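Local coordinates for protein TonB-dependent siderophore receptor (Pseudomonas aeruginosa 39016, PDB 5NEC) that probably takes up iron-loaded siderophores across the outer membrane in a TonB-dependent way, as a plugged beta-barrel receptor, at residues Q320-Q332 and V379-P392. Numbering follows the deposited sequence.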
loop_
_atom_site.group_PDB
_atom_site.type_symbol
_atom_site.label_atom_id
_atom_site.label_comp_id
_atom_site.label_asym_id
_atom_site.label_seq_id
_atom_site.Cartn_x
_atom_site.Cartn_y
_atom_site.Cartn_z
ATOM N N GLN A 320 -3.346 10.212 28.810
ATOM C CA GLN A 320 -3.865 10.887 29.988
ATOM C C GLN A 320 -3.268 10.338 31.292
ATOM O O GLN A 320 -3.453 10.921 32.335
ATOM C CB GLN A 320 -5.405 10.793 30.011
ATOM C CG GLN A 320 -6.096 11.618 28.941
ATOM C CD GLN A 320 -5.594 13.060 28.925
ATOM O OE1 GLN A 320 -5.559 13.734 29.954
ATOM N NE2 GLN A 320 -5.180 13.519 27.770
ATOM N N GLY A 321 -2.579 9.208 31.227
ATOM C CA GLY A 321 -1.947 8.628 32.386
ATOM C C GLY A 321 -2.851 7.777 33.252
ATOM O O GLY A 321 -2.389 7.265 34.259
ATOM N N ASN A 322 -4.108 7.563 32.842
ATOM C CA ASN A 322 -5.025 6.671 33.583
ATOM C C ASN A 322 -4.530 5.224 33.652
ATOM O O ASN A 322 -4.885 4.504 34.580
ATOM C CB ASN A 322 -6.425 6.653 32.974
ATOM C CG ASN A 322 -7.037 8.029 32.852
ATOM O OD1 ASN A 322 -7.067 8.782 33.813
ATOM N ND2 ASN A 322 -7.547 8.361 31.665
ATOM N N ILE A 323 -3.752 4.789 32.660
ATOM C CA ILE A 323 -3.184 3.431 32.657
ATOM C C ILE A 323 -2.299 3.138 33.863
ATOM O O ILE A 323 -2.227 1.986 34.296
ATOM C CB ILE A 323 -2.417 3.077 31.350
ATOM C CG1 ILE A 323 -1.220 4.021 31.100
ATOM C CG2 ILE A 323 -3.389 3.072 30.169
ATOM C CD1 ILE A 323 -0.337 3.587 29.953
ATOM N N ASN A 324 -1.673 4.166 34.419
ATOM C CA ASN A 324 -0.864 4.003 35.614
ATOM C C ASN A 324 -1.632 3.744 36.906
ATOM O O ASN A 324 -0.999 3.445 37.905
ATOM C CB ASN A 324 0.099 5.185 35.762
ATOM C CG ASN A 324 1.121 5.213 34.647
ATOM O OD1 ASN A 324 1.686 4.193 34.323
ATOM N ND2 ASN A 324 1.315 6.354 34.019
ATOM N N ASN A 325 -2.962 3.854 36.902
ATOM C CA ASN A 325 -3.776 3.399 38.031
ATOM C C ASN A 325 -4.637 2.192 37.662
ATOM O O ASN A 325 -5.480 1.791 38.444
ATOM C CB ASN A 325 -4.626 4.546 38.593
ATOM C CG ASN A 325 -5.798 4.934 37.680
ATOM O OD1 ASN A 325 -6.463 4.091 37.090
ATOM N ND2 ASN A 325 -6.033 6.220 37.558
ATOM N N GLY A 326 -4.440 1.629 36.469
ATOM C CA GLY A 326 -5.136 0.418 36.017
ATOM C C GLY A 326 -6.413 0.615 35.203
ATOM O O GLY A 326 -7.228 -0.317 35.097
ATOM N N SER A 327 -6.589 1.811 34.625
ATOM C CA SER A 327 -7.776 2.129 33.818
ATOM C C SER A 327 -7.462 2.827 32.487
ATOM O O SER A 327 -6.342 3.291 32.236
ATOM C CB SER A 327 -8.750 2.969 34.632
ATOM O OG SER A 327 -8.236 4.251 34.850
ATOM N N VAL A 328 -8.474 2.882 31.628
ATOM C CA VAL A 328 -8.340 3.408 30.259
ATOM C C VAL A 328 -9.548 4.272 29.901
ATOM O O VAL A 328 -10.676 3.782 29.933
ATOM C CB VAL A 328 -8.248 2.252 29.238
ATOM C CG1 VAL A 328 -8.275 2.776 27.810
ATOM C CG2 VAL A 328 -6.998 1.402 29.480
ATOM N N TRP A 329 -9.304 5.521 29.516
ATOM C CA TRP A 329 -10.351 6.356 28.921
ATOM C C TRP A 329 -10.583 5.946 27.447
ATOM O O TRP A 329 -9.636 5.899 26.658
ATOM C CB TRP A 329 -9.959 7.823 29.008
ATOM C CG TRP A 329 -10.836 8.758 28.280
ATOM C CD1 TRP A 329 -12.185 8.803 28.323
ATOM C CD2 TRP A 329 -10.417 9.810 27.409
ATOM N NE1 TRP A 329 -12.651 9.842 27.531
ATOM C CE2 TRP A 329 -11.580 10.469 26.953
ATOM C CE3 TRP A 329 -9.170 10.262 26.968
ATOM C CZ2 TRP A 329 -11.539 11.550 26.069
ATOM C CZ3 TRP A 329 -9.121 11.359 26.102
ATOM C CH2 TRP A 329 -10.310 11.986 25.662
ATOM N N ARG A 330 -11.826 5.616 27.108
ATOM C CA ARG A 330 -12.203 5.279 25.724
ATOM C C ARG A 330 -12.429 6.545 24.916
ATOM O O ARG A 330 -13.545 6.993 24.714
ATOM C CB ARG A 330 -13.443 4.408 25.680
ATOM C CG ARG A 330 -13.163 3.000 26.149
ATOM C CD ARG A 330 -14.475 2.262 26.300
ATOM N NE ARG A 330 -14.334 0.826 26.506
ATOM C CZ ARG A 330 -15.143 0.082 27.265
ATOM N NH1 ARG A 330 -16.147 0.627 27.950
ATOM N NH2 ARG A 330 -14.925 -1.225 27.378
ATOM N N ARG A 331 -11.331 7.134 24.482
ATOM C CA ARG A 331 -11.405 8.295 23.625
ATOM C C ARG A 331 -11.916 7.838 22.252
ATOM O O ARG A 331 -11.594 6.754 21.721
ATOM C CB ARG A 331 -10.074 9.030 23.523
ATOM C CG ARG A 331 -9.511 9.298 22.154
ATOM C CD ARG A 331 -10.110 10.435 21.360
ATOM N NE ARG A 331 -8.975 11.065 20.679
ATOM C CZ ARG A 331 -9.003 11.862 19.617
ATOM N NH1 ARG A 331 -10.139 12.228 19.029
ATOM N NH2 ARG A 331 -7.854 12.304 19.150
ATOM N N GLN A 332 -12.697 8.721 21.692
ATOM C CA GLN A 332 -13.466 8.482 20.519
ATOM C C GLN A 332 -12.795 9.279 19.422
ATOM O O GLN A 332 -12.502 10.450 19.593
ATOM C CB GLN A 332 -14.874 8.970 20.842
ATOM C CG GLN A 332 -15.753 9.271 19.692
ATOM C CD GLN A 332 -15.436 10.557 18.985
ATOM O OE1 GLN A 332 -15.187 10.517 17.786
ATOM N NE2 GLN A 332 -15.412 11.677 19.688
ATOM N N VAL A 379 -19.452 13.622 19.936
ATOM C CA VAL A 379 -19.709 12.446 20.772
ATOM C C VAL A 379 -19.429 12.779 22.242
ATOM O O VAL A 379 -18.393 13.332 22.561
ATOM C CB VAL A 379 -18.819 11.258 20.381
ATOM C CG1 VAL A 379 -19.217 9.996 21.142
ATOM C CG2 VAL A 379 -18.855 11.008 18.874
ATOM N N ASP A 380 -20.348 12.430 23.131
ATOM C CA ASP A 380 -20.122 12.597 24.558
ATOM C C ASP A 380 -19.309 11.422 25.114
ATOM O O ASP A 380 -19.825 10.305 25.229
ATOM C CB ASP A 380 -21.466 12.695 25.292
ATOM C CG ASP A 380 -21.321 13.096 26.757
ATOM O OD1 ASP A 380 -20.193 13.436 27.219
ATOM O OD2 ASP A 380 -22.377 13.080 27.430
ATOM N N THR A 381 -18.045 11.685 25.454
ATOM C CA THR A 381 -17.207 10.727 26.171
ATOM C C THR A 381 -16.794 11.170 27.609
ATOM O O THR A 381 -15.794 10.695 28.151
ATOM C CB THR A 381 -15.946 10.420 25.360
ATOM O OG1 THR A 381 -15.253 11.640 25.121
ATOM C CG2 THR A 381 -16.314 9.721 24.024
ATOM N N ASN A 382 -17.579 12.046 28.224
ATOM C CA ASN A 382 -17.256 12.614 29.525
ATOM C C ASN A 382 -17.233 11.515 30.593
ATOM O O ASN A 382 -18.232 10.822 30.785
ATOM C CB ASN A 382 -18.309 13.660 29.884
ATOM C CG ASN A 382 -17.971 14.460 31.131
ATOM O OD1 ASN A 382 -17.137 14.098 31.949
ATOM N ND2 ASN A 382 -18.627 15.590 31.264
ATOM N N THR A 383 -16.097 11.371 31.285
ATOM C CA THR A 383 -15.942 10.326 32.312
ATOM C C THR A 383 -16.580 10.671 33.650
ATOM O O THR A 383 -16.783 9.785 34.469
ATOM C CB THR A 383 -14.467 10.012 32.606
ATOM O OG1 THR A 383 -13.833 11.165 33.184
ATOM C CG2 THR A 383 -13.735 9.566 31.344
ATOM N N GLY A 384 -16.880 11.945 33.859
ATOM C CA GLY A 384 -17.361 12.441 35.142
ATOM C C GLY A 384 -16.239 13.010 36.000
ATOM O O GLY A 384 -16.527 13.691 36.959
ATOM N N LEU A 385 -14.976 12.738 35.648
ATOM C CA LEU A 385 -13.796 13.235 36.360
ATOM C C LEU A 385 -12.828 13.956 35.399
ATOM O O LEU A 385 -12.099 13.320 34.646
ATOM C CB LEU A 385 -13.084 12.060 37.031
ATOM C CG LEU A 385 -11.791 12.351 37.801
ATOM C CD1 LEU A 385 -12.108 13.255 38.977
ATOM C CD2 LEU A 385 -11.148 11.076 38.267
ATOM N N GLY A 386 -12.831 15.291 35.422
ATOM C CA GLY A 386 -12.039 16.112 34.494
ATOM C C GLY A 386 -12.169 15.743 33.017
ATOM O O GLY A 386 -11.168 15.794 32.299
ATOM N N SER A 387 -13.374 15.341 32.587
ATOM C CA SER A 387 -13.677 14.939 31.174
ATOM C C SER A 387 -13.076 13.611 30.678
ATOM O O SER A 387 -13.785 12.776 30.111
ATOM C CB SER A 387 -13.317 16.065 30.178
ATOM O OG SER A 387 -13.716 17.337 30.668
ATOM N N ASN A 388 -11.778 13.409 30.900
ATOM C CA ASN A 388 -11.033 12.282 30.302
ATOM C C ASN A 388 -10.164 11.499 31.319
ATOM O O ASN A 388 -9.267 10.754 30.912
ATOM C CB ASN A 388 -10.154 12.820 29.162
ATOM C CG ASN A 388 -9.215 13.921 29.614
ATOM O OD1 ASN A 388 -8.989 14.116 30.800
ATOM N ND2 ASN A 388 -8.645 14.628 28.661
ATOM N N LYS A 389 -10.441 11.647 32.623
ATOM C CA LYS A 389 -9.707 10.920 33.669
ATOM C C LYS A 389 -10.548 9.787 34.242
ATOM O O LYS A 389 -11.772 9.875 34.285
ATOM C CB LYS A 389 -9.265 11.871 34.787
ATOM C CG LYS A 389 -8.399 13.040 34.323
ATOM C CD LYS A 389 -7.078 12.524 33.777
ATOM C CE LYS A 389 -6.090 13.650 33.512
ATOM N NZ LYS A 389 -6.462 14.441 32.304
ATOM N N CYS A 390 -9.857 8.744 34.694
ATOM C CA CYS A 390 -10.441 7.447 35.080
ATOM C C CYS A 390 -9.643 6.847 36.221
ATOM O O CYS A 390 -8.464 7.121 36.363
ATOM C CB CYS A 390 -10.319 6.406 33.956
ATOM S SG CYS A 390 -11.237 6.745 32.486
ATOM N N ASN A 391 -10.291 5.960 36.959
ATOM C CA ASN A 391 -9.614 5.101 37.939
ATOM C C ASN A 391 -10.549 3.887 38.122
ATOM O O ASN A 391 -11.664 3.886 37.581
ATOM C CB ASN A 391 -9.349 5.861 39.261
ATOM C CG ASN A 391 -10.604 6.428 39.868
ATOM O OD1 ASN A 391 -11.588 5.709 40.093
ATOM N ND2 ASN A 391 -10.617 7.732 40.091
ATOM N N PRO A 392 -10.102 2.855 38.855
ATOM C CA PRO A 392 -10.946 1.653 38.968
ATOM C C PRO A 392 -12.372 1.831 39.507
ATOM O O PRO A 392 -13.257 1.070 39.149
ATOM C CB PRO A 392 -10.103 0.713 39.835
ATOM C CG PRO A 392 -8.698 1.070 39.447
ATOM C CD PRO A 392 -8.734 2.583 39.335
#
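Trp329 lies with one face of its indole on Asn388, at the end of the TonB-dependent receptor barrel where strand 327-354 begins and the long loop after strand 357-379 folds back over it. Asn388 CB sits 3.3 Å from the centroid of the six-membered ring, almost on the ring normal, a CH-pi contact. The opposite face carries Arg331 CB, offset toward the rim. At the ring edge, Trp329 NE1 gives a weak hydrogen bond of 3.3 Å to Thr381 O. CB already points toward the loop, and CG anti to the backbone N (chi1 172°) carries the indole on over Asn388.

The amide of Asn388 turns from Trp329 to stack on that of Gln320, the two planes 24° apart. Lys389 bends its chain at chi2 and chi4, and its NZ then donates to Gln320 OE1 at 2.6 Å and also to Asn388 OD1.

Two asparagines of 320-332, Asn322 and Asn325, bind the loop backbone. Asn322 ND2 donates to Asn388 O at 3.0 Å, nearly in its own amide plane, and also bonds Asp317 OD1. Asn322 OD1 takes a weak bond from Cys390 N. Asn325 ND2 donates to Cys390 O at 2.9 Å, on a lone pair. Its OD1 accepts from Ser327 OG, so both ends of that amide are held. Further along, Gln332 lays its bent chain against Val379, with CD 3.5 Å from Val379 CG2, while its OE1 is hydrogen-bonded to Asn334 ND2.

Behind this first shell, a disulfide from Cys390 to Cys403 ties the loop to strand 403-405, which pairs with the start of strand 327-354. Within the loop, Thr383 OG1 donates to Lys389 O and accepts from Leu385 N in an ST turn. With OG1 held by these two bonds, Thr383 CG2 is left facing the indole, 3.5 Å from Trp329 CD1.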